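Local coordinates for protein aspartate-semialdehyde dehydrogenase 2 (Vibrio cholerae, PDB 2R00) that catalyses the NADPH-dependent reductive dephosphorylation of L-aspartyl-4-phosphate to L-aspartate-semialdehyde, a step in lysine and methionine biosynthesis, at residues Val138-Ile143 against Ile307-Val312; Glu150-Thr155 against Val248-Arg253; Leu33-Ser38 against Lys51-Gln56. All coordinates share one frame; numbering follows the deposited sequence.

From the N terminus, interaction 3 comes first. Lys51-Gln56 pairs with Leu33-Ser38 and closes a short loop through strand 45-48, all within the nucleotide-binding domain. The chain then runs on through strands 68-71, 91-94 and 125-127 to helix 131-147, where interaction 1 opens. Strand 149-159 follows this helix directly, and its Glu150-Thr155 part opens interaction 2, whose loop Val248-Arg253 closes. Ile307-Val312 closes interaction 1 later, so interaction 2 lies wholly within its span. The two share one sheet of the dimerisation domain, in which strands 244-252 and 306-313 are neighbours. Interaction 3 stands apart, its centre about 38 Å from that of interaction 1.

Interaction 1 of 3, residues Val138-Ile143 against Ile307-Val312; sequences VALKPI and INLWVV
The helix-on-sheet core of the dimerisation domain is built here, where Ala139, Leu140 and Ile143 of helix 131-147 rest on Ile307, Leu309 and Val311 of strand 306-313. The contact is wholly apolar, and no hydrogen bond crosses it. Ala139 points its CB toward the strand. This methyl lies 3.8 Å from Val311 CG2 and 3.9 Å from Leu309 CD1, so it bridges two residues on the same face of the strand. Val311 CG2, anti to the carbonyl carbon, is the branch that meets it. Leu309 uses both of its branches. While CD1 meets Ala139, CD2 is 4.1 Å from Leu140 CD1, and these two leucines cross obliquely. The short segments run nearly antiparallel, at 148°, with their axes 10.3 Å apart. One turn after Ala139, Ile143 reaches the strand with its CD1, which lies 4.1 Å from Ile307 CG2 and 4.4 Å from Leu309 CD2. CG1 is anti to the carbonyl carbon (chi1 -56°) and the chain extends from it (chi2 161°), which carries CD1 to the strand. Every residue that touches is buried. Around them, Val294 of strand 292-300 touches Leu309, and Val261 of helix 258-267 touches both Ile143 and Ile307. The other face of the strand, with Asn308 and Trp310, turns to the second subunit, where Asn308 packs on Asn153 of that subunit. Val311 lies about 7 Å, side chain to side chain, from His244, the predicted proton acceptor.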
loop_
_atom_site.group_PDB
_atom_site.type_symbol
_atom_site.label_atom_id
_atom_site.label_comp_id
_atom_site.label_asym_id
_atom_site.label_seq_id
_atom_site.Cartn_x
_atom_site.Cartn_y
_atom_site.Cartn_z
ATOM N N VAL A 138 -10.835 3.967 -14.335
ATOM C CA VAL A 138 -10.142 4.261 -15.585
ATOM C C VAL A 138 -9.085 3.181 -15.866
ATOM O O VAL A 138 -9.053 2.598 -16.953
ATOM C CB VAL A 138 -9.552 5.683 -15.584
ATOM C CG1 VAL A 138 -8.580 5.870 -16.739
ATOM C CG2 VAL A 138 -10.687 6.715 -15.702
ATOM N N ALA A 139 -8.245 2.900 -14.874
ATOM C CA ALA A 139 -7.188 1.894 -15.004
ATOM C C ALA A 139 -7.687 0.468 -15.231
ATOM O O ALA A 139 -7.061 -0.284 -15.965
ATOM C CB ALA A 139 -6.243 1.946 -13.790
ATOM N N LEU A 140 -8.801 0.096 -14.606
ATOM C CA LEU A 140 -9.289 -1.289 -14.630
ATOM C C LEU A 140 -10.181 -1.650 -15.813
ATOM O O LEU A 140 -10.256 -2.815 -16.204
ATOM C CB LEU A 140 -10.034 -1.614 -13.332
ATOM C CG LEU A 140 -9.320 -2.397 -12.224
ATOM C CD1 LEU A 140 -7.841 -2.128 -12.158
ATOM C CD2 LEU A 140 -9.982 -2.164 -10.872
ATOM N N LYS A 141 -10.872 -0.654 -16.360
ATOM C CA LYS A 141 -11.833 -0.892 -17.437
ATOM C C LYS A 141 -11.300 -1.717 -18.628
ATOM O O LYS A 141 -11.981 -2.662 -19.046
ATOM C CB LYS A 141 -12.491 0.422 -17.899
ATOM C CG LYS A 141 -13.679 0.254 -18.866
ATOM C CD LYS A 141 -14.703 -0.766 -18.370
ATOM C CE LYS A 141 -16.031 -0.635 -19.119
ATOM N NZ LYS A 141 -15.855 -0.365 -20.570
ATOM N N PRO A 142 -10.105 -1.381 -19.171
ATOM C CA PRO A 142 -9.539 -2.221 -20.244
ATOM C C PRO A 142 -9.323 -3.684 -19.841
ATOM O O PRO A 142 -9.507 -4.578 -20.663
ATOM C CB PRO A 142 -8.186 -1.552 -20.539
ATOM C CG PRO A 142 -8.362 -0.138 -20.069
ATOM C CD PRO A 142 -9.221 -0.241 -18.866
ATOM N N ILE A 143 -8.916 -3.922 -18.595
ATOM C CA ILE A 143 -8.786 -5.289 -18.075
ATOM C C ILE A 143 -10.158 -5.960 -17.935
ATOM O O ILE A 143 -10.339 -7.112 -18.336
ATOM C CB ILE A 143 -8.024 -5.323 -16.722
ATOM C CG1 ILE A 143 -6.642 -4.665 -16.880
ATOM C CG2 ILE A 143 -7.923 -6.758 -16.205
ATOM C CD1 ILE A 143 -5.963 -4.221 -15.554
ATOM N N ILE A 307 -3.669 -9.920 -11.450
ATOM C CA ILE A 307 -2.940 -8.763 -11.978
ATOM C C ILE A 307 -2.817 -7.681 -10.901
ATOM O O ILE A 307 -3.772 -7.414 -10.152
ATOM C CB ILE A 307 -3.592 -8.226 -13.300
ATOM C CG1 ILE A 307 -2.972 -8.913 -14.520
ATOM C CG2 ILE A 307 -3.431 -6.709 -13.460
ATOM C CD1 ILE A 307 -1.615 -8.288 -14.964
ATOM N N ASN A 308 -1.627 -7.087 -10.826
ATOM C CA ASN A 308 -1.289 -6.059 -9.853
ATOM C C ASN A 308 -0.834 -4.791 -10.566
ATOM O O ASN A 308 -0.137 -4.861 -11.571
ATOM C CB ASN A 308 -0.154 -6.536 -8.940
ATOM C CG ASN A 308 -0.524 -7.766 -8.149
ATOM O OD1 ASN A 308 -1.183 -7.672 -7.111
ATOM N ND2 ASN A 308 -0.103 -8.930 -8.631
ATOM N N LEU A 309 -1.231 -3.642 -10.030
ATOM C CA LEU A 309 -0.810 -2.343 -10.545
ATOM C C LEU A 309 -1.003 -1.295 -9.461
ATOM O O LEU A 309 -1.792 -1.494 -8.537
ATOM C CB LEU A 309 -1.607 -1.951 -11.801
ATOM C CG LEU A 309 -3.133 -1.797 -11.666
ATOM C CD1 LEU A 309 -3.652 -0.764 -12.631
ATOM C CD2 LEU A 309 -3.848 -3.114 -11.859
ATOM N N TRP A 310 -0.266 -0.196 -9.576
ATOM C CA TRP A 310 -0.453 0.980 -8.741
ATOM C C TRP A 310 -0.906 2.141 -9.604
ATOM O O TRP A 310 -0.492 2.271 -10.754
ATOM C CB TRP A 310 0.842 1.353 -8.020
ATOM C CG TRP A 310 1.145 0.473 -6.830
ATOM C CD1 TRP A 310 1.318 -0.885 -6.835
ATOM C CD2 TRP A 310 1.331 0.897 -5.473
ATOM N NE1 TRP A 310 1.588 -1.333 -5.560
ATOM C CE2 TRP A 310 1.607 -0.261 -4.707
ATOM C CE3 TRP A 310 1.284 2.141 -4.826
ATOM C CZ2 TRP A 310 1.839 -0.209 -3.330
ATOM C CZ3 TRP A 310 1.509 2.192 -3.466
ATOM C CH2 TRP A 310 1.792 1.026 -2.728
ATOM N N VAL A 311 -1.781 2.966 -9.041
ATOM C CA VAL A 311 -2.412 4.059 -9.761
ATOM C C VAL A 311 -2.231 5.303 -8.917
ATOM O O VAL A 311 -2.494 5.284 -7.711
ATOM C CB VAL A 311 -3.930 3.783 -9.982
ATOM C CG1 VAL A 311 -4.559 4.870 -10.833
ATOM C CG2 VAL A 311 -4.143 2.437 -10.613
ATOM N N VAL A 312 -1.752 6.375 -9.540
ATOM C CA VAL A 312 -1.460 7.615 -8.835
ATOM C C VAL A 312 -2.180 8.803 -9.490
ATOM O O VAL A 312 -2.331 8.859 -10.712
ATOM C CB VAL A 312 0.085 7.862 -8.724
ATOM C CG1 VAL A 312 0.394 9.258 -8.213
ATOM C CG2 VAL A 312 0.735 6.826 -7.795
#

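Interaction 2 of 3, residues Glu150-Thr155 against Val248-Arg253; sequences ERINVT and VHVETR
Glu251 lays its CB and CG beside Arg151, and the two side chains run side by side in the same direction. Their CB atoms are 3.9 Å apart, and Glu251 CB and CG lie over one face of the Arg151 guanidinium. Glu251 OE2 lies well out of the guanidinium plane, near enough for the charges to attract but with no N-H of Arg151 aimed at it. A bend at chi2 (61°) turns CD aside. OE2 takes a weak hydrogen bond from His249 NE2 on the same strand, and His249 ND1 is hydrogen-bonded to Asn308 OD1. Across the subunit interface, Glu251 OE2 has a long, weak ion pair with Arg151 of the second subunit. These residues belong to an antiparallel pair of strands, 149-159 and 244-252, in the mixed sheet of the dimerisation domain. Asn153 and His249 form a hydrogen-bonded pair, with both backbone N-to-O bonds at 2.8 Å. Where the chain turns its corner, Glu150 and Arg151 both face Glu251, a classic beta bulge. Glu251 O accepts a bond of 2.8 Å from Glu150 N and a weak one of 3.3 Å from Arg151 N, while Glu251 N donates to Arg151 O. Beyond the bulge, the Arg253 guanidinium lies with its centre over Glu150 CA, 3.9 Å from the plane. The face of the sheet opposite Arg151 and Glu251 carries Ile152, Val154, Val248 and Val250. Ile152 CG1 is 3.9 Å from Val250 CG1, and Val154 CG2 is 4.0 Å from Val248 CG2. Helix 131-147 covers this face through Leu140 and Met136. On the Arg151 face, Asn153 ND2 bonds Asp300 of the second subunit.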
loop_
_atom_site.group_PDB
_atom_site.type_symbol
_atom_site.label_atom_id
_atom_site.label_comp_id
_atom_site.label_asym_id
_atom_site.label_seq_id
_atom_site.Cartn_x
_atom_site.Cartn_y
_atom_site.Cartn_z
ATOM N N GLU A 150 -13.451 -10.635 -11.303
ATOM C CA GLU A 150 -14.169 -11.383 -10.284
ATOM C C GLU A 150 -14.072 -10.655 -8.948
ATOM O O GLU A 150 -15.078 -10.447 -8.266
ATOM C CB GLU A 150 -13.562 -12.786 -10.180
ATOM C CG GLU A 150 -14.306 -13.770 -9.297
ATOM C CD GLU A 150 -13.708 -15.174 -9.368
ATOM O OE1 GLU A 150 -14.460 -16.158 -9.157
ATOM O OE2 GLU A 150 -12.485 -15.297 -9.654
ATOM N N ARG A 151 -12.849 -10.256 -8.591
ATOM C CA ARG A 151 -12.586 -9.620 -7.312
ATOM C C ARG A 151 -11.508 -8.541 -7.430
ATOM O O ARG A 151 -10.491 -8.742 -8.097
ATOM C CB ARG A 151 -12.161 -10.680 -6.302
ATOM C CG ARG A 151 -12.144 -10.209 -4.859
ATOM C CD ARG A 151 -11.658 -11.312 -3.922
ATOM N NE ARG A 151 -11.961 -12.637 -4.455
ATOM C CZ ARG A 151 -11.041 -13.546 -4.768
ATOM N NH1 ARG A 151 -9.752 -13.281 -4.570
ATOM N NH2 ARG A 151 -11.412 -14.722 -5.262
ATOM N N ILE A 152 -11.760 -7.391 -6.796
ATOM C CA ILE A 152 -10.763 -6.316 -6.664
ATOM C C ILE A 152 -10.428 -6.137 -5.187
ATOM O O ILE A 152 -11.324 -5.924 -4.358
ATOM C CB ILE A 152 -11.278 -4.946 -7.204
ATOM C CG1 ILE A 152 -11.657 -5.031 -8.688
ATOM C CG2 ILE A 152 -10.222 -3.842 -6.991
ATOM C CD1 ILE A 152 -12.628 -3.920 -9.155
ATOM N N ASN A 153 -9.142 -6.237 -4.866
ATOM C CA ASN A 153 -8.629 -5.803 -3.578
ATOM C C ASN A 153 -7.770 -4.554 -3.794
ATOM O O ASN A 153 -6.822 -4.560 -4.590
ATOM C CB ASN A 153 -7.833 -6.925 -2.898
ATOM C CG ASN A 153 -8.741 -8.024 -2.322
ATOM O OD1 ASN A 153 -9.600 -8.559 -3.021
ATOM N ND2 ASN A 153 -8.551 -8.353 -1.046
ATOM N N VAL A 154 -8.120 -3.480 -3.096
ATOM C CA VAL A 154 -7.494 -2.188 -3.342
ATOM C C VAL A 154 -7.176 -1.466 -2.032
ATOM O O VAL A 154 -8.008 -1.434 -1.113
ATOM C CB VAL A 154 -8.355 -1.301 -4.288
ATOM C CG1 VAL A 154 -9.788 -1.055 -3.719
ATOM C CG2 VAL A 154 -7.643 0.023 -4.620
ATOM N N THR A 155 -5.976 -0.888 -1.967
ATOM C CA THR A 155 -5.564 -0.025 -0.866
ATOM C C THR A 155 -5.354 1.399 -1.392
ATOM O O THR A 155 -4.626 1.592 -2.374
ATOM C CB THR A 155 -4.261 -0.542 -0.192
ATOM O OG1 THR A 155 -4.464 -1.876 0.281
ATOM C CG2 THR A 155 -3.876 0.347 0.992
ATOM N N VAL A 248 -3.551 -1.840 -6.438
ATOM C CA VAL A 248 -4.708 -2.605 -6.921
ATOM C C VAL A 248 -4.323 -4.035 -7.262
ATOM O O VAL A 248 -3.389 -4.275 -8.040
ATOM C CB VAL A 248 -5.369 -1.966 -8.195
ATOM C CG1 VAL A 248 -6.696 -2.667 -8.526
ATOM C CG2 VAL A 248 -5.591 -0.473 -8.011
ATOM N N HIS A 249 -5.043 -4.982 -6.666
ATOM C CA HIS A 249 -4.979 -6.365 -7.106
ATOM C C HIS A 249 -6.329 -6.773 -7.684
ATOM O O HIS A 249 -7.368 -6.550 -7.050
ATOM C CB HIS A 249 -4.604 -7.314 -5.962
ATOM C CG HIS A 249 -4.665 -8.759 -6.353
ATOM N ND1 HIS A 249 -3.631 -9.404 -6.994
ATOM C CD2 HIS A 249 -5.657 -9.673 -6.231
ATOM C CE1 HIS A 249 -3.976 -10.659 -7.228
ATOM N NE2 HIS A 249 -5.202 -10.845 -6.777
ATOM N N VAL A 250 -6.306 -7.365 -8.878
ATOM C CA VAL A 250 -7.522 -7.874 -9.505
ATOM C C VAL A 250 -7.446 -9.366 -9.831
ATOM O O VAL A 250 -6.445 -9.867 -10.337
ATOM C CB VAL A 250 -7.964 -7.038 -10.754
ATOM C CG1 VAL A 250 -8.211 -5.588 -10.351
ATOM C CG2 VAL A 250 -6.947 -7.097 -11.862
ATOM N N GLU A 251 -8.516 -10.063 -9.488
ATOM C CA GLU A 251 -8.704 -11.450 -9.843
ATOM C C GLU A 251 -9.579 -11.422 -11.097
ATOM O O GLU A 251 -10.732 -10.968 -11.050
ATOM C CB GLU A 251 -9.395 -12.167 -8.685
ATOM C CG GLU A 251 -9.249 -13.661 -8.663
ATOM C CD GLU A 251 -7.812 -14.137 -8.535
ATOM O OE1 GLU A 251 -7.503 -15.142 -9.191
ATOM O OE2 GLU A 251 -6.996 -13.529 -7.809
ATOM N N THR A 252 -9.003 -11.834 -12.222
ATOM C CA THR A 252 -9.700 -11.782 -13.516
ATOM C C THR A 252 -10.451 -13.093 -13.786
ATOM O O THR A 252 -10.225 -14.096 -13.099
ATOM C CB THR A 252 -8.729 -11.461 -14.675
ATOM O OG1 THR A 252 -7.738 -12.488 -14.769
ATOM C CG2 THR A 252 -8.038 -10.121 -14.451
ATOM N N ARG A 253 -11.364 -13.084 -14.759
ATOM C CA ARG A 253 -12.132 -14.298 -15.063
ATOM C C ARG A 253 -11.408 -15.167 -16.096
ATOM O O ARG A 253 -11.694 -16.354 -16.223
ATOM C CB ARG A 253 -13.575 -13.976 -15.488
ATOM C CG ARG A 253 -14.395 -13.255 -14.422
ATOM C CD ARG A 253 -15.892 -13.258 -14.740
ATOM N NE ARG A 253 -16.651 -12.372 -13.852
ATOM C CZ ARG A 253 -17.121 -12.713 -12.650
ATOM N NH1 ARG A 253 -16.928 -13.932 -12.165
ATOM N NH2 ARG A 253 -17.800 -11.832 -11.928
#

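Interaction 3 of 3, residues Leu33-Ser38 against Lys51-Gln56; sequences LFLLAS and KTVRVQ
Leu35 and Gln56 carry the polar side of this contact, between two parallel strands of the nucleotide-binding domain. Gln56 N donates to Leu35 O at 2.9 Å, with an N-H...O angle of 167°. Val55 CA adds a CA-H...O contact to the same oxygen. Two residues past Leu35, Ala37 N donates to Gln56 O at 3.1 Å. The backbone of Gln56 thus bonds on both sides of Leu36, through its N to Leu35 and through its O to Ala37. Leu35 N is served by a water instead. The water accepts from Leu35 N at 2.9 Å and donates to Arg54 O at 2.7 Å. It also donates to Gln56 OE1, which lies 3.2 Å away, so one molecule joins both strands and the glutamine amide. Strands 30-37 and 51-57 are neighbours in a Rossmann-type sheet, and strand 4-9 binds the other edge of 30-37 through the backbones of Phe34 and Leu36. The short segments are inclined at 33° and draw together toward their C-terminal ends, and the water links Leu35 N to Arg54 O across the wider part. Gln56 CG stands between its backbone N and carbonyl carbon (chi1 52°), where it lies 3.6 Å from Leu36 CD2. Gln56 OE1 also comes to the edge of the Phe34 ring, in its plane, near CD2. On the other face of the sheet the contact is apolar. Leu35 and Val53 cross at about a right angle, with Leu35 CG 3.7 Å from Val53 CG1. Ala37 CB meets Val55 CG1. Tyr46 touches Leu35 and Val55 on this side. The predicted NADP(+)-binding residues Ser41 and Thr12 lie close by, each about 4 Å in side-chain distance, from Ala37 and Val55 respectively.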
loop_
_atom_site.group_PDB
_atom_site.type_symbol
_atom_site.label_atom_id
_atom_site.label_comp_id
_atom_site.label_asym_id
_atom_site.label_seq_id
_atom_site.Cartn_x
_atom_site.Cartn_y
_atom_site.Cartn_z
ATOM N N LEU A 33 -20.669 32.250 -18.068
ATOM C CA LEU A 33 -20.279 31.510 -16.874
ATOM C C LEU A 33 -20.742 32.262 -15.640
ATOM O O LEU A 33 -20.529 33.473 -15.539
ATOM C CB LEU A 33 -18.755 31.303 -16.830
ATOM C CG LEU A 33 -18.190 30.536 -15.628
ATOM C CD1 LEU A 33 -18.613 29.064 -15.662
ATOM C CD2 LEU A 33 -16.680 30.650 -15.574
ATOM N N PHE A 34 -21.383 31.544 -14.715
ATOM C CA PHE A 34 -21.797 32.113 -13.432
ATOM C C PHE A 34 -21.058 31.424 -12.284
ATOM O O PHE A 34 -20.902 30.198 -12.271
ATOM C CB PHE A 34 -23.316 32.001 -13.237
ATOM C CG PHE A 34 -24.121 32.680 -14.313
ATOM C CD1 PHE A 34 -24.462 32.005 -15.479
ATOM C CD2 PHE A 34 -24.540 33.999 -14.158
ATOM C CE1 PHE A 34 -25.212 32.629 -16.485
ATOM C CE2 PHE A 34 -25.287 34.628 -15.155
ATOM C CZ PHE A 34 -25.620 33.942 -16.318
ATOM N N LEU A 35 -20.589 32.220 -11.335
ATOM C CA LEU A 35 -19.876 31.690 -10.190
ATOM C C LEU A 35 -20.682 31.969 -8.933
ATOM O O LEU A 35 -21.022 33.122 -8.644
ATOM C CB LEU A 35 -18.468 32.287 -10.100
ATOM C CG LEU A 35 -17.575 32.086 -11.329
ATOM C CD1 LEU A 35 -16.235 32.818 -11.169
ATOM C CD2 LEU A 35 -17.353 30.600 -11.634
ATOM N N LEU A 36 -21.007 30.903 -8.208
ATOM C CA LEU A 36 -21.876 30.987 -7.038
ATOM C C LEU A 36 -21.149 30.532 -5.784
ATOM O O LEU A 36 -20.316 29.628 -5.826
ATOM C CB LEU A 36 -23.146 30.150 -7.247
ATOM C CG LEU A 36 -23.883 30.376 -8.570
ATOM C CD1 LEU A 36 -24.876 29.268 -8.878
ATOM C CD2 LEU A 36 -24.554 31.743 -8.567
ATOM N N ALA A 37 -21.460 31.192 -4.675
ATOM C CA ALA A 37 -20.960 30.817 -3.357
ATOM C C ALA A 37 -21.890 31.399 -2.289
ATOM O O ALA A 37 -22.986 31.862 -2.605
ATOM C CB ALA A 37 -19.530 31.309 -3.164
ATOM N N SER A 38 -21.455 31.362 -1.033
ATOM C CA SER A 38 -22.200 31.993 0.050
ATOM C C SER A 38 -22.013 33.511 -0.021
ATOM O O SER A 38 -21.238 34.016 -0.841
ATOM C CB SER A 38 -21.752 31.452 1.414
ATOM O OG SER A 38 -20.605 32.145 1.889
ATOM N N LYS A 51 -12.408 37.075 -19.982
ATOM C CA LYS A 51 -13.487 37.898 -19.433
ATOM C C LYS A 51 -13.524 37.815 -17.901
ATOM O O LYS A 51 -13.102 36.811 -17.310
ATOM C CB LYS A 51 -14.838 37.479 -20.024
ATOM C CG LYS A 51 -14.895 37.481 -21.554
ATOM C CD LYS A 51 -16.330 37.374 -22.048
ATOM C CE LYS A 51 -16.392 37.231 -23.565
ATOM N NZ LYS A 51 -17.804 37.114 -24.047
ATOM N N THR A 52 -14.013 38.876 -17.260
ATOM C CA THR A 52 -14.139 38.906 -15.801
ATOM C C THR A 52 -15.473 38.292 -15.355
ATOM O O THR A 52 -16.525 38.603 -15.911
ATOM C CB THR A 52 -13.999 40.342 -15.258
ATOM O OG1 THR A 52 -12.718 40.845 -15.632
ATOM C CG2 THR A 52 -14.108 40.384 -13.724
ATOM N N VAL A 53 -15.412 37.408 -14.362
ATOM C CA VAL A 53 -16.615 36.821 -13.782
ATOM C C VAL A 53 -16.672 37.130 -12.284
ATOM O O VAL A 53 -15.687 36.936 -11.569
ATOM C CB VAL A 53 -16.703 35.289 -14.028
ATOM C CG1 VAL A 53 -18.122 34.801 -13.743
ATOM C CG2 VAL A 53 -16.326 34.940 -15.463
ATOM N N ARG A 54 -17.824 37.618 -11.820
ATOM C CA ARG A 54 -17.996 37.994 -10.417
ATOM C C ARG A 54 -18.826 36.968 -9.643
ATOM O O ARG A 54 -19.949 36.639 -10.037
ATOM C CB ARG A 54 -18.639 39.381 -10.295
ATOM C CG ARG A 54 -18.720 39.905 -8.856
ATOM C CD ARG A 54 -19.265 41.342 -8.776
ATOM N NE ARG A 54 -18.706 42.225 -9.805
ATOM C CZ ARG A 54 -17.576 42.922 -9.696
ATOM N NH1 ARG A 54 -16.838 42.878 -8.581
ATOM N NH2 ARG A 54 -17.183 43.679 -10.714
ATOM N N VAL A 55 -18.277 36.498 -8.526
ATOM C CA VAL A 55 -18.992 35.568 -7.635
ATOM C C VAL A 55 -20.241 36.255 -7.070
ATOM O O VAL A 55 -20.181 37.406 -6.625
ATOM C CB VAL A 55 -18.083 35.051 -6.491
ATOM C CG1 VAL A 55 -18.834 34.085 -5.563
ATOM C CG2 VAL A 55 -16.825 34.380 -7.058
ATOM N N GLN A 56 -21.373 35.560 -7.124
ATOM C CA GLN A 56 -22.604 36.064 -6.517
ATOM C C GLN A 56 -23.157 35.091 -5.479
ATOM O O GLN A 56 -22.738 33.932 -5.403
ATOM C CB GLN A 56 -23.666 36.410 -7.577
ATOM C CG GLN A 56 -23.972 35.309 -8.568
ATOM C CD GLN A 56 -24.835 35.774 -9.724
ATOM O OE1 GLN A 56 -24.375 35.835 -10.869
ATOM N NE2 GLN A 56 -26.098 36.105 -9.435
HETATM O O HOH W 1 -21.357 35.024 -11.648
#